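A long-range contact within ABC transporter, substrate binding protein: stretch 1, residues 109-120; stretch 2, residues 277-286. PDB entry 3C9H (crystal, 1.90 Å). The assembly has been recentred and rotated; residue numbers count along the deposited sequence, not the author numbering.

Stretch 1 109-120: QRSDLAMSARWP
Stretch 2, residues 277-286: GRRYLEFFMS

An extended segment, 109-113, followed by two turns, runs along one side of a helix already under way at 277 that runs to 285, both stretches advancing in the same sense. Ser111 CA lies 6.5 Å from Arg278 CA, and Leu113 CA 6.8 Å from Glu282 CA. Met115 CA lies 6.9 Å from Met285 CA. Arg278, Leu281 and Met285 point their CA-to-CB bonds toward stretch 1, the spacing expected of one helical face.

In stretch 1 the backbone is extended to Leu113 (phi/psi -120/175), then folds into type I turns, Leu113 to Ser116 and Ser116 to Trp119. Ser116, chi1 m, pins the first: its OG accepts from Leu113 N at 2.9 Å, while Ser116 N donates to Leu113 O at 3.2 Å. Ser111 and Leu113 point toward the helix; Arg110 and Asp112 point away and pair in a salt bridge, Arg110 NE to Asp112 OD1 at 2.8 Å.

Leu113 (m, t) lays CD1 3.7 Å from CD2 of Leu281 (t, p) and 4.1 Å from SD of Met285. Met285 (m, t, p) buries the most surface. Its chi3 turn brings CE over one face of the Trp119 ring (t, chi2 -111°), 4.0 Å from the six-membered centroid in a CH-pi contact; the same CE lies 4.0 Å from CB of Met115 (m, m, m).

Polar contacts lie beyond the apolar cluster, on the side away from Trp119. Glu282 (t, t, chi3 61°) starts sideways, but its end comes nearer, so OE2 accepts a weak hydrogen bond from Ala114 N at 3.5 Å. In Arg278 (m, t, chi3 -147°, chi4 102°), chi2 t carries the chain out past Ser111 (m), CG 3.5 Å from Ser111 OG; the guanidinium then meets Ser111 OG and Gln109 OE1 at its edge, near its plane. Its NH2 approaches OE1 of Gln109 (p, t, chi3 -71°) at 2.6 Å, too poorly angled for a hydrogen bond.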

# COMPACT_ATOMS: atom_id res chain seq x y z
N GLN A 109 -17.26 6.01 -10.13
CA GLN A 109 -18.12 7.16 -10.37
C GLN A 109 -17.56 8.37 -9.60
O GLN A 109 -16.88 8.21 -8.59
CB GLN A 109 -19.58 6.86 -10.00
CG GLN A 109 -19.81 6.45 -8.55
CD GLN A 109 -21.28 6.26 -8.25
OE1 GLN A 109 -22.03 7.23 -8.19
NE2 GLN A 109 -21.71 5.02 -8.07
N ARG A 110 -17.85 9.56 -10.12
CA ARG A 110 -17.34 10.80 -9.59
C ARG A 110 -17.91 11.04 -8.21
O ARG A 110 -19.09 10.75 -7.92
CB ARG A 110 -17.70 11.96 -10.55
CG ARG A 110 -17.13 13.30 -10.20
CD ARG A 110 -17.53 14.37 -11.26
NE ARG A 110 -16.83 15.65 -11.07
CZ ARG A 110 -15.76 16.04 -11.76
NH1 ARG A 110 -15.20 15.26 -12.69
NH2 ARG A 110 -15.22 17.22 -11.50
N SER A 111 -17.06 11.60 -7.35
CA SER A 111 -17.45 11.95 -6.00
C SER A 111 -17.10 13.41 -5.75
O SER A 111 -15.96 13.73 -5.43
CB SER A 111 -16.71 11.08 -4.99
OG SER A 111 -17.11 9.75 -5.09
N ASP A 112 -18.10 14.28 -5.89
CA ASP A 112 -17.93 15.72 -5.70
C ASP A 112 -18.21 16.04 -4.26
O ASP A 112 -19.38 16.14 -3.86
CB ASP A 112 -18.88 16.52 -6.59
CG ASP A 112 -18.53 16.41 -8.05
OD1 ASP A 112 -17.33 16.29 -8.35
OD2 ASP A 112 -19.45 16.46 -8.89
N LEU A 113 -17.15 16.21 -3.49
CA LEU A 113 -17.28 16.30 -2.04
C LEU A 113 -16.75 17.62 -1.50
O LEU A 113 -16.18 18.43 -2.22
CB LEU A 113 -16.54 15.14 -1.36
CG LEU A 113 -17.06 13.73 -1.70
CD1 LEU A 113 -16.08 12.59 -1.31
CD2 LEU A 113 -18.41 13.55 -1.05
N ALA A 114 -16.94 17.78 -0.19
CA ALA A 114 -16.51 18.93 0.62
C ALA A 114 -15.05 19.29 0.40
O ALA A 114 -14.74 20.41 0.07
CB ALA A 114 -16.75 18.61 2.11
N MET A 115 -14.15 18.33 0.60
CA MET A 115 -12.72 18.59 0.45
C MET A 115 -12.17 18.43 -0.98
O MET A 115 -10.96 18.56 -1.17
CB MET A 115 -11.92 17.71 1.43
CG MET A 115 -11.99 18.16 2.90
SD MET A 115 -11.16 19.76 3.17
CE MET A 115 -9.49 19.45 2.46
N SER A 116 -13.02 18.18 -1.97
CA SER A 116 -12.54 17.86 -3.32
C SER A 116 -11.67 18.96 -3.95
O SER A 116 -10.54 18.70 -4.38
CB SER A 116 -13.69 17.52 -4.27
OG SER A 116 -14.32 16.32 -3.87
N ALA A 117 -12.19 20.18 -4.00
CA ALA A 117 -11.49 21.26 -4.69
C ALA A 117 -10.14 21.60 -4.02
O ALA A 117 -9.19 21.94 -4.70
CB ALA A 117 -12.38 22.49 -4.78
N ARG A 118 -10.07 21.47 -2.70
CA ARG A 118 -8.84 21.78 -1.95
C ARG A 118 -7.89 20.60 -1.73
O ARG A 118 -6.82 20.77 -1.14
CB ARG A 118 -9.22 22.39 -0.62
CG ARG A 118 -9.73 23.81 -0.84
CD ARG A 118 -9.73 24.56 0.39
NE ARG A 118 -10.96 24.36 1.08
CZ ARG A 118 -11.93 25.28 1.21
NH1 ARG A 118 -11.82 26.49 0.70
NH2 ARG A 118 -13.02 24.96 1.87
N TRP A 119 -8.29 19.42 -2.20
CA TRP A 119 -7.45 18.22 -2.08
C TRP A 119 -6.22 18.44 -2.95
O TRP A 119 -6.34 18.99 -4.03
CB TRP A 119 -8.21 16.97 -2.53
CG TRP A 119 -7.63 15.73 -1.89
CD1 TRP A 119 -6.95 14.75 -2.51
CD2 TRP A 119 -7.65 15.41 -0.51
NE1 TRP A 119 -6.54 13.80 -1.59
CE2 TRP A 119 -6.97 14.18 -0.35
CE3 TRP A 119 -8.19 16.03 0.62
CZ2 TRP A 119 -6.80 13.59 0.89
CZ3 TRP A 119 -8.03 15.42 1.85
CH2 TRP A 119 -7.35 14.22 1.98
N PRO A 120 -5.02 18.08 -2.45
CA PRO A 120 -3.84 18.32 -3.27
C PRO A 120 -4.04 17.79 -4.68
O PRO A 120 -4.57 16.69 -4.86
CB PRO A 120 -2.75 17.58 -2.51
CG PRO A 120 -3.19 17.71 -1.09
CD PRO A 120 -4.66 17.49 -1.15
N GLY A 277 -20.80 5.07 0.54
CA GLY A 277 -19.44 5.07 0.02
C GLY A 277 -18.81 6.44 0.02
O GLY A 277 -17.67 6.60 0.48
N ARG A 278 -19.52 7.44 -0.50
CA ARG A 278 -19.04 8.81 -0.50
C ARG A 278 -18.90 9.37 0.92
O ARG A 278 -17.99 10.18 1.19
CB ARG A 278 -19.96 9.73 -1.28
CG ARG A 278 -19.73 9.67 -2.72
CD ARG A 278 -20.55 10.64 -3.47
NE ARG A 278 -20.85 10.03 -4.74
CZ ARG A 278 -22.00 9.45 -5.06
NH1 ARG A 278 -23.05 9.49 -4.29
NH2 ARG A 278 -22.09 8.91 -6.24
N ARG A 279 -19.79 8.95 1.80
CA ARG A 279 -19.71 9.38 3.21
C ARG A 279 -18.42 8.89 3.86
O ARG A 279 -17.76 9.63 4.60
CB ARG A 279 -20.90 8.88 4.04
CG ARG A 279 -21.20 9.86 5.17
CD ARG A 279 -22.24 9.39 6.14
NE ARG A 279 -23.54 9.26 5.51
CZ ARG A 279 -24.65 8.88 6.14
NH1 ARG A 279 -24.64 8.57 7.43
NH2 ARG A 279 -25.78 8.77 5.44
N TYR A 280 -18.10 7.63 3.61
CA TYR A 280 -16.88 7.01 4.12
C TYR A 280 -15.64 7.68 3.49
O TYR A 280 -14.68 8.05 4.19
CB TYR A 280 -16.91 5.54 3.76
CG TYR A 280 -15.96 4.66 4.49
CD1 TYR A 280 -16.20 4.28 5.82
CD2 TYR A 280 -14.85 4.12 3.85
CE1 TYR A 280 -15.32 3.40 6.49
CE2 TYR A 280 -13.98 3.23 4.52
CZ TYR A 280 -14.23 2.89 5.84
OH TYR A 280 -13.36 2.02 6.50
N LEU A 281 -15.67 7.87 2.18
CA LEU A 281 -14.59 8.63 1.51
C LEU A 281 -14.40 10.02 2.11
O LEU A 281 -13.28 10.43 2.45
CB LEU A 281 -14.88 8.73 0.01
CG LEU A 281 -13.92 9.53 -0.83
CD1 LEU A 281 -12.42 9.09 -0.61
CD2 LEU A 281 -14.33 9.46 -2.30
N GLU A 282 -15.49 10.76 2.28
CA GLU A 282 -15.42 12.05 2.94
C GLU A 282 -14.77 11.93 4.33
O GLU A 282 -13.93 12.76 4.70
CB GLU A 282 -16.83 12.64 3.08
CG GLU A 282 -16.87 14.10 3.42
CD GLU A 282 -18.21 14.71 3.05
OE1 GLU A 282 -19.21 14.22 3.62
OE2 GLU A 282 -18.25 15.62 2.18
N PHE A 283 -15.13 10.89 5.10
CA PHE A 283 -14.52 10.70 6.40
C PHE A 283 -13.00 10.46 6.30
O PHE A 283 -12.22 11.07 7.04
CB PHE A 283 -15.21 9.60 7.20
CG PHE A 283 -14.56 9.35 8.53
CD1 PHE A 283 -14.89 10.12 9.64
CD2 PHE A 283 -13.57 8.40 8.65
CE1 PHE A 283 -14.25 9.91 10.86
CE2 PHE A 283 -12.91 8.18 9.88
CZ PHE A 283 -13.24 8.93 10.97
N PHE A 284 -12.58 9.59 5.38
CA PHE A 284 -11.18 9.35 5.12
C PHE A 284 -10.41 10.60 4.67
O PHE A 284 -9.21 10.66 4.85
CB PHE A 284 -10.99 8.23 4.09
CG PHE A 284 -10.92 6.85 4.72
CD1 PHE A 284 -9.81 6.02 4.52
CD2 PHE A 284 -11.95 6.40 5.54
CE1 PHE A 284 -9.73 4.77 5.10
CE2 PHE A 284 -11.88 5.15 6.14
CZ PHE A 284 -10.78 4.33 5.92
N MET A 285 -11.10 11.58 4.07
CA MET A 285 -10.48 12.82 3.59
C MET A 285 -10.49 13.91 4.67
O MET A 285 -9.73 14.89 4.56
CB MET A 285 -11.22 13.36 2.35
CG MET A 285 -11.07 12.53 1.05
SD MET A 285 -12.11 13.11 -0.32
CE MET A 285 -11.11 14.49 -0.88
N SER A 286 -11.34 13.73 5.69
CA SER A 286 -11.62 14.74 6.73
C SER A 286 -10.41 14.98 7.64
O SER A 286 -9.54 14.11 7.78
CB SER A 286 -12.83 14.31 7.59
OG SER A 286 -12.53 13.22 8.47